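Local atomic coordinates of thymidylate synthase thyX (Helicobacter pylori, PDB entry 3N3Y), a protein that probably catalyses the reductive methylation of dUMP to dTMP, using methylenetetrahydrofolate as methyl donor and NADPH with the bound cofactor FAD as reductant. Residues A[16-22]-A[62-66]; A[172-176]-A[209-213]. One frame throughout, in Å; residues are numbered along the deposited sequence.

Contact 1. Residues A[16-22]-A[62-66]. With UMP (2'-deoxyuridine 5'-monophosphate), chain E.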
# COMPACT_ATOMS: atom_id res chain seq x y z
N TYR A 16 -2.43 -14.16 16.66
CA TYR A 16 -1.84 -14.54 15.38
C TYR A 16 -2.79 -15.44 14.60
O TYR A 16 -3.76 -15.97 15.14
CB TYR A 16 -0.50 -15.23 15.58
CG TYR A 16 -0.57 -16.49 16.42
CD1 TYR A 16 -0.80 -17.73 15.84
CD2 TYR A 16 -0.42 -16.43 17.80
CE1 TYR A 16 -0.86 -18.89 16.61
CE2 TYR A 16 -0.48 -17.57 18.59
CZ TYR A 16 -0.70 -18.80 17.99
OH TYR A 16 -0.76 -19.92 18.78
N THR A 17 -2.47 -15.59 13.33
CA THR A 17 -3.29 -16.35 12.40
C THR A 17 -2.79 -17.79 12.37
O THR A 17 -1.60 -18.03 12.13
CB THR A 17 -3.21 -15.76 10.97
OG1 THR A 17 -3.77 -14.44 10.96
CG2 THR A 17 -3.99 -16.62 10.01
N PRO A 18 -3.69 -18.75 12.63
CA PRO A 18 -3.33 -20.17 12.55
C PRO A 18 -2.61 -20.42 11.24
O PRO A 18 -3.04 -19.88 10.22
CB PRO A 18 -4.68 -20.88 12.57
CG PRO A 18 -5.60 -19.95 13.27
CD PRO A 18 -5.11 -18.55 12.97
N LEU A 19 -1.54 -21.21 11.25
CA LEU A 19 -0.79 -21.55 10.04
C LEU A 19 -1.62 -22.17 8.91
O LEU A 19 -1.31 -21.99 7.73
CB LEU A 19 0.35 -22.52 10.37
CG LEU A 19 1.73 -21.99 10.74
CD1 LEU A 19 2.68 -23.16 10.94
CD2 LEU A 19 2.26 -21.05 9.68
N ASP A 20 -2.64 -22.94 9.25
CA ASP A 20 -3.41 -23.64 8.23
C ASP A 20 -4.05 -22.64 7.27
O ASP A 20 -4.26 -22.95 6.10
CB ASP A 20 -4.49 -24.52 8.86
CG ASP A 20 -5.46 -23.72 9.72
OD1 ASP A 20 -6.56 -23.37 9.22
OD2 ASP A 20 -5.11 -23.43 10.90
N ILE A 21 -4.36 -21.44 7.75
CA ILE A 21 -4.86 -20.40 6.86
C ILE A 21 -3.92 -20.24 5.67
O ILE A 21 -4.35 -20.15 4.52
CB ILE A 21 -5.05 -19.05 7.56
CG1 ILE A 21 -6.14 -19.15 8.62
CG2 ILE A 21 -5.40 -17.97 6.55
CD1 ILE A 21 -7.34 -19.93 8.16
N ALA A 22 -2.62 -20.23 5.95
CA ALA A 22 -1.62 -20.07 4.91
C ALA A 22 -1.59 -21.27 3.97
O ALA A 22 -1.66 -21.10 2.76
CB ALA A 22 -0.25 -19.83 5.51
N HIS A 62 -1.40 -13.80 4.20
CA HIS A 62 -2.60 -14.25 4.90
C HIS A 62 -2.36 -14.43 6.39
O HIS A 62 -3.31 -14.46 7.16
CB HIS A 62 -3.16 -15.54 4.30
CG HIS A 62 -3.55 -15.41 2.86
ND1 HIS A 62 -4.76 -14.87 2.47
CD2 HIS A 62 -2.88 -15.72 1.72
CE1 HIS A 62 -4.82 -14.87 1.15
NE2 HIS A 62 -3.70 -15.38 0.67
N LEU A 63 -1.09 -14.57 6.77
CA LEU A 63 -0.70 -14.63 8.19
C LEU A 63 -0.50 -13.22 8.76
O LEU A 63 0.33 -12.47 8.27
CB LEU A 63 0.57 -15.46 8.37
CG LEU A 63 0.50 -16.86 7.74
CD1 LEU A 63 1.82 -17.60 7.87
CD2 LEU A 63 -0.63 -17.66 8.37
N TYR A 64 -1.27 -12.90 9.80
CA TYR A 64 -1.27 -11.59 10.42
C TYR A 64 -0.91 -11.67 11.91
O TYR A 64 -1.39 -12.55 12.61
CB TYR A 64 -2.67 -11.01 10.32
CG TYR A 64 -2.74 -9.50 10.34
CD1 TYR A 64 -1.96 -8.75 9.47
CD2 TYR A 64 -3.61 -8.84 11.21
CE1 TYR A 64 -2.03 -7.37 9.47
CE2 TYR A 64 -3.69 -7.45 11.22
CZ TYR A 64 -2.90 -6.72 10.33
OH TYR A 64 -2.98 -5.34 10.31
N TYR A 65 -0.11 -10.73 12.39
CA TYR A 65 0.30 -10.74 13.80
C TYR A 65 -0.01 -9.43 14.50
O TYR A 65 0.37 -8.37 14.02
CB TYR A 65 1.79 -10.99 13.89
CG TYR A 65 2.20 -12.27 13.22
CD1 TYR A 65 2.09 -13.50 13.88
CD2 TYR A 65 2.68 -12.25 11.93
CE1 TYR A 65 2.48 -14.67 13.26
CE2 TYR A 65 3.07 -13.42 11.29
CZ TYR A 65 2.96 -14.63 11.96
OH TYR A 65 3.34 -15.78 11.32
N ASN A 66 -0.72 -9.52 15.62
CA ASN A 66 -0.96 -8.37 16.49
C ASN A 66 -0.02 -8.33 17.69
O ASN A 66 -0.12 -9.15 18.60
CB ASN A 66 -2.40 -8.39 16.99
CG ASN A 66 -3.40 -8.65 15.89
OD1 ASN A 66 -3.83 -9.79 15.69
ND2 ASN A 66 -3.77 -7.60 15.15
N1 UMP E . -3.88 -17.76 19.85
C2 UMP E . -3.98 -17.04 18.68
N3 UMP E . -4.27 -17.67 17.49
C4 UMP E . -4.46 -19.03 17.48
C5 UMP E . -4.36 -19.77 18.66
C6 UMP E . -4.07 -19.12 19.85
O2 UMP E . -3.81 -15.82 18.70
O4 UMP E . -4.71 -19.58 16.42
C1' UMP E . -3.56 -17.03 21.09
C2' UMP E . -4.75 -16.99 22.04
C3' UMP E . -4.05 -16.88 23.38
C4' UMP E . -2.63 -17.42 23.17
O3' UMP E . -4.00 -15.52 23.75
O4' UMP E . -2.46 -17.59 21.78
C5' UMP E . -2.45 -18.76 23.87
O5' UMP E . -3.40 -19.67 23.37
P UMP E . -3.30 -21.26 23.67
OP1 UMP E . -4.22 -21.98 22.71
OP2 UMP E . -3.77 -21.48 25.09
OP3 UMP E . -1.90 -21.71 23.48
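A bound dUMP sits where strand 10-16, outermost in this chain's antiparallel ThyX sheet, ends and the chain turns towards helix 20-30, alongside the start of the neighbouring strand 64-73. The backbone N and O of Tyr16 together grip one edge of the uracil: its N donates to O2 of UMP (3.0 Å) and its O accepts from N3 of UMP (2.9 Å), while C2 of the base lies over one face of the phenol ring. His206 meets that ring edge-to-face, and CG of Pro18 approaches O4 of UMP to 3.3 Å. Thr17 joins the two segments twice: its OG1 accepts from Tyr64 N (3.2 Å), and its N gives a weak bond to Tyr64 O (3.3 Å), an oxygen also met by CA of Tyr16 in a C-H...O contact of 3.4 Å. CB of Tyr16 rests against CD1 of Tyr65 at 3.5 Å. Beyond the strand pair, Leu63 packs against Leu19 and Ala22 where the chain enters helix 20-30, and Ile47 of helix 41-51 packs on the same two side chains. The contact also borders a subunit interface: His62 bonds through its two ring nitrogens to Ser89 and Ser169 of the second subunit, and Tyr64 OH bonds to Glu61 O there. Within this chain CG2 of Ile21 lies 4.0 Å from CB of His62. Leu63 CD1 lies 3.9 Å from CD2 of Leu19, and CB of Ala22 sits against both Leu63 methyls, 3.6 Å from CD2.

Contact 2. Residues A[172-176]-A[209-213]. With FAD (flavin-adenine dinucleotide), chain K.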
# COMPACT_ATOMS: atom_id res chain seq x y z
N ALA A 172 2.82 -11.61 7.60
CA ALA A 172 4.08 -12.39 7.63
C ALA A 172 5.07 -12.01 6.55
O ALA A 172 6.27 -12.04 6.77
CB ALA A 172 3.81 -13.87 7.58
N ARG A 173 4.58 -11.63 5.38
CA ARG A 173 5.47 -11.20 4.31
C ARG A 173 6.15 -9.87 4.64
O ARG A 173 7.34 -9.67 4.37
CB ARG A 173 4.68 -11.07 3.02
CG ARG A 173 5.52 -10.68 1.81
CD ARG A 173 4.63 -10.55 0.57
NE ARG A 173 5.42 -10.49 -0.65
CZ ARG A 173 4.97 -10.04 -1.82
NH1 ARG A 173 3.72 -9.59 -1.92
NH2 ARG A 173 5.77 -10.03 -2.87
N SER A 174 5.39 -8.93 5.20
CA SER A 174 5.97 -7.65 5.58
C SER A 174 6.89 -7.84 6.78
O SER A 174 7.96 -7.25 6.85
CB SER A 174 4.89 -6.63 5.90
OG SER A 174 5.46 -5.34 6.03
N LEU A 175 6.47 -8.68 7.72
CA LEU A 175 7.30 -8.99 8.88
C LEU A 175 8.65 -9.56 8.46
O LEU A 175 9.67 -9.22 9.06
CB LEU A 175 6.60 -9.93 9.86
CG LEU A 175 7.36 -10.23 11.16
CD1 LEU A 175 7.78 -8.95 11.90
CD2 LEU A 175 6.50 -11.09 12.06
N GLN A 176 8.67 -10.40 7.42
CA GLN A 176 9.95 -10.92 6.94
C GLN A 176 10.87 -9.79 6.50
O GLN A 176 12.04 -9.79 6.82
CB GLN A 176 9.80 -11.91 5.79
CG GLN A 176 9.23 -13.25 6.18
CD GLN A 176 9.23 -14.23 5.01
OE1 GLN A 176 9.32 -15.45 5.20
NE2 GLN A 176 9.15 -13.70 3.80
N LEU A 209 9.30 -19.85 9.86
CA LEU A 209 9.10 -19.08 8.64
C LEU A 209 10.03 -17.89 8.60
O LEU A 209 10.37 -17.39 7.53
CB LEU A 209 7.65 -18.59 8.52
CG LEU A 209 6.59 -19.68 8.52
CD1 LEU A 209 5.22 -19.05 8.56
CD2 LEU A 209 6.75 -20.57 7.30
N PHE A 210 10.45 -17.44 9.78
CA PHE A 210 11.19 -16.20 9.92
C PHE A 210 12.62 -16.43 10.35
O PHE A 210 13.45 -15.53 10.23
CB PHE A 210 10.50 -15.29 10.94
CG PHE A 210 9.07 -15.00 10.60
CD1 PHE A 210 8.75 -14.02 9.68
CD2 PHE A 210 8.05 -15.72 11.20
CE1 PHE A 210 7.43 -13.75 9.35
CE2 PHE A 210 6.71 -15.46 10.88
CZ PHE A 210 6.41 -14.46 9.94
N GLU A 211 12.91 -17.64 10.84
CA GLU A 211 14.20 -17.92 11.47
C GLU A 211 15.40 -17.38 10.69
O GLU A 211 16.36 -16.88 11.28
CB GLU A 211 14.35 -19.42 11.73
CG GLU A 211 14.17 -20.28 10.48
CD GLU A 211 14.05 -21.77 10.80
OE1 GLU A 211 13.27 -22.48 10.10
OE2 GLU A 211 14.74 -22.24 11.74
N ASP A 212 15.33 -17.46 9.36
CA ASP A 212 16.47 -17.16 8.50
C ASP A 212 16.59 -15.69 8.07
O ASP A 212 17.61 -15.28 7.51
CB ASP A 212 16.47 -18.09 7.28
CG ASP A 212 16.31 -19.56 7.67
OD1 ASP A 212 17.02 -20.01 8.60
OD2 ASP A 212 15.48 -20.26 7.06
N CYS A 213 15.54 -14.90 8.31
CA CYS A 213 15.60 -13.44 8.10
C CYS A 213 16.71 -12.81 8.94
O CYS A 213 17.43 -11.93 8.47
CB CYS A 213 14.26 -12.77 8.46
SG CYS A 213 12.82 -13.26 7.47
PA FAD K . 2.76 -5.65 -5.83
O1A FAD K . 2.83 -4.54 -6.86
O2A FAD K . 1.34 -6.01 -5.43
O5B FAD K . 3.57 -5.22 -4.53
C5B FAD K . 4.86 -4.66 -4.66
C4B FAD K . 5.62 -5.00 -3.40
O4B FAD K . 4.96 -4.41 -2.29
C3B FAD K . 5.60 -6.51 -3.14
O3B FAD K . 6.72 -7.15 -3.71
C2B FAD K . 5.57 -6.60 -1.63
O2B FAD K . 6.87 -6.46 -1.13
C1B FAD K . 4.86 -5.33 -1.23
N9A FAD K . 3.45 -5.49 -0.85
C8A FAD K . 2.35 -4.99 -1.52
N7A FAD K . 1.25 -5.33 -0.81
C5A FAD K . 1.63 -6.04 0.28
C6A FAD K . 0.93 -6.64 1.32
N6A FAD K . -0.37 -6.41 1.47
N1A FAD K . 1.62 -7.31 2.30
C2A FAD K . 3.00 -7.39 2.26
N3A FAD K . 3.68 -6.81 1.22
C4A FAD K . 3.01 -6.14 0.26
N1 FAD K . -1.39 -15.26 -7.87
C2 FAD K . -2.35 -16.19 -7.49
O2 FAD K . -3.25 -15.88 -6.74
N3 FAD K . -2.29 -17.49 -7.96
C4 FAD K . -1.28 -17.87 -8.81
O4 FAD K . -1.26 -19.03 -9.21
C4X FAD K . -0.31 -16.95 -9.22
N5 FAD K . 0.70 -17.34 -10.08
C5X FAD K . 1.64 -16.40 -10.47
C6 FAD K . 2.65 -16.77 -11.34
C7 FAD K . 3.61 -15.85 -11.74
C7M FAD K . 4.70 -16.28 -12.68
C8 FAD K . 3.55 -14.54 -11.26
C8M FAD K . 4.59 -13.54 -11.69
C9 FAD K . 2.54 -14.15 -10.38
C9A FAD K . 1.58 -15.08 -9.98
N10 FAD K . 0.57 -14.71 -9.11
C10 FAD K . -0.38 -15.64 -8.74
C1' FAD K . 0.45 -13.29 -8.61
C2' FAD K . 1.37 -12.94 -7.45
O2' FAD K . 1.10 -13.77 -6.34
C3' FAD K . 1.22 -11.47 -7.06
O3' FAD K . -0.07 -11.19 -6.57
C4' FAD K . 1.55 -10.50 -8.19
O4' FAD K . 2.69 -10.96 -8.86
C5' FAD K . 1.95 -9.15 -7.63
O5' FAD K . 3.22 -9.33 -7.02
P FAD K . 3.72 -8.36 -5.83
O1P FAD K . 5.18 -8.62 -5.52
O2P FAD K . 2.84 -8.58 -4.63
O3P FAD K . 3.60 -6.88 -6.46
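Apolar packing of the C-terminal tail on the first turn of helix 172-182 defines this buried contact, with Phe210 at its middle. The Phe210 ring slides in beside the helix: CD2 of Leu175 lies over its face, 4.2 Å from the centroid (CH-pi), while CZ touches CB of Ala172 at 3.6 Å and CE1 comes within 3.3 Å of Ala172 O, near the ring plane. That carbonyl accepts from Gln176 N within the helix at 3.0 Å. CG of Gln176 packs on CD1 of Phe210 at 3.6 Å, and CB of Gln176 meets SG of Cys213 at 3.7 Å. In the ThyX fold this helix follows strand 163-171 of the central sheet, so its first turn has the tail on one flank and an FAD on another. Arg173 points away from the tail and grips the FAD pyrophosphate with two nearly straight hydrogen bonds, NH1 to O2P (3.0 Å) and NH2 to O1P (3.1 Å); its guanidinium also forms a salt bridge with Glu61. The same FAD is held by Val90 of the second subunit and by Arg82, Arg84 and Asn177 of the third. Within the tail, Cys213 N bonds back to Phe210 O (2.9 Å), closing a turn.

How the contacts relate
The centres of contacts 1 and 2 lie about 13 Å apart on the same side of the chain's centre. They follow in series: 16-22 and 62-66 have met before strand 163-171 leads into helix 172-182 and the tail returns at 209-213. Strand 64-73, between 10-16 and 163-171 in the sheet, brings them together. Leu63 O and Ala172 N, 2.7 Å apart, probably form a hydrogen bond, Tyr65 OH packs on CE2 of Phe210 (3.4 Å), and CD1 of Leu209 touches CD2 of Leu19 (3.7 Å). The two contacts thus pack against each other, with the dUMP bound at contact 1 and the FAD at contact 2.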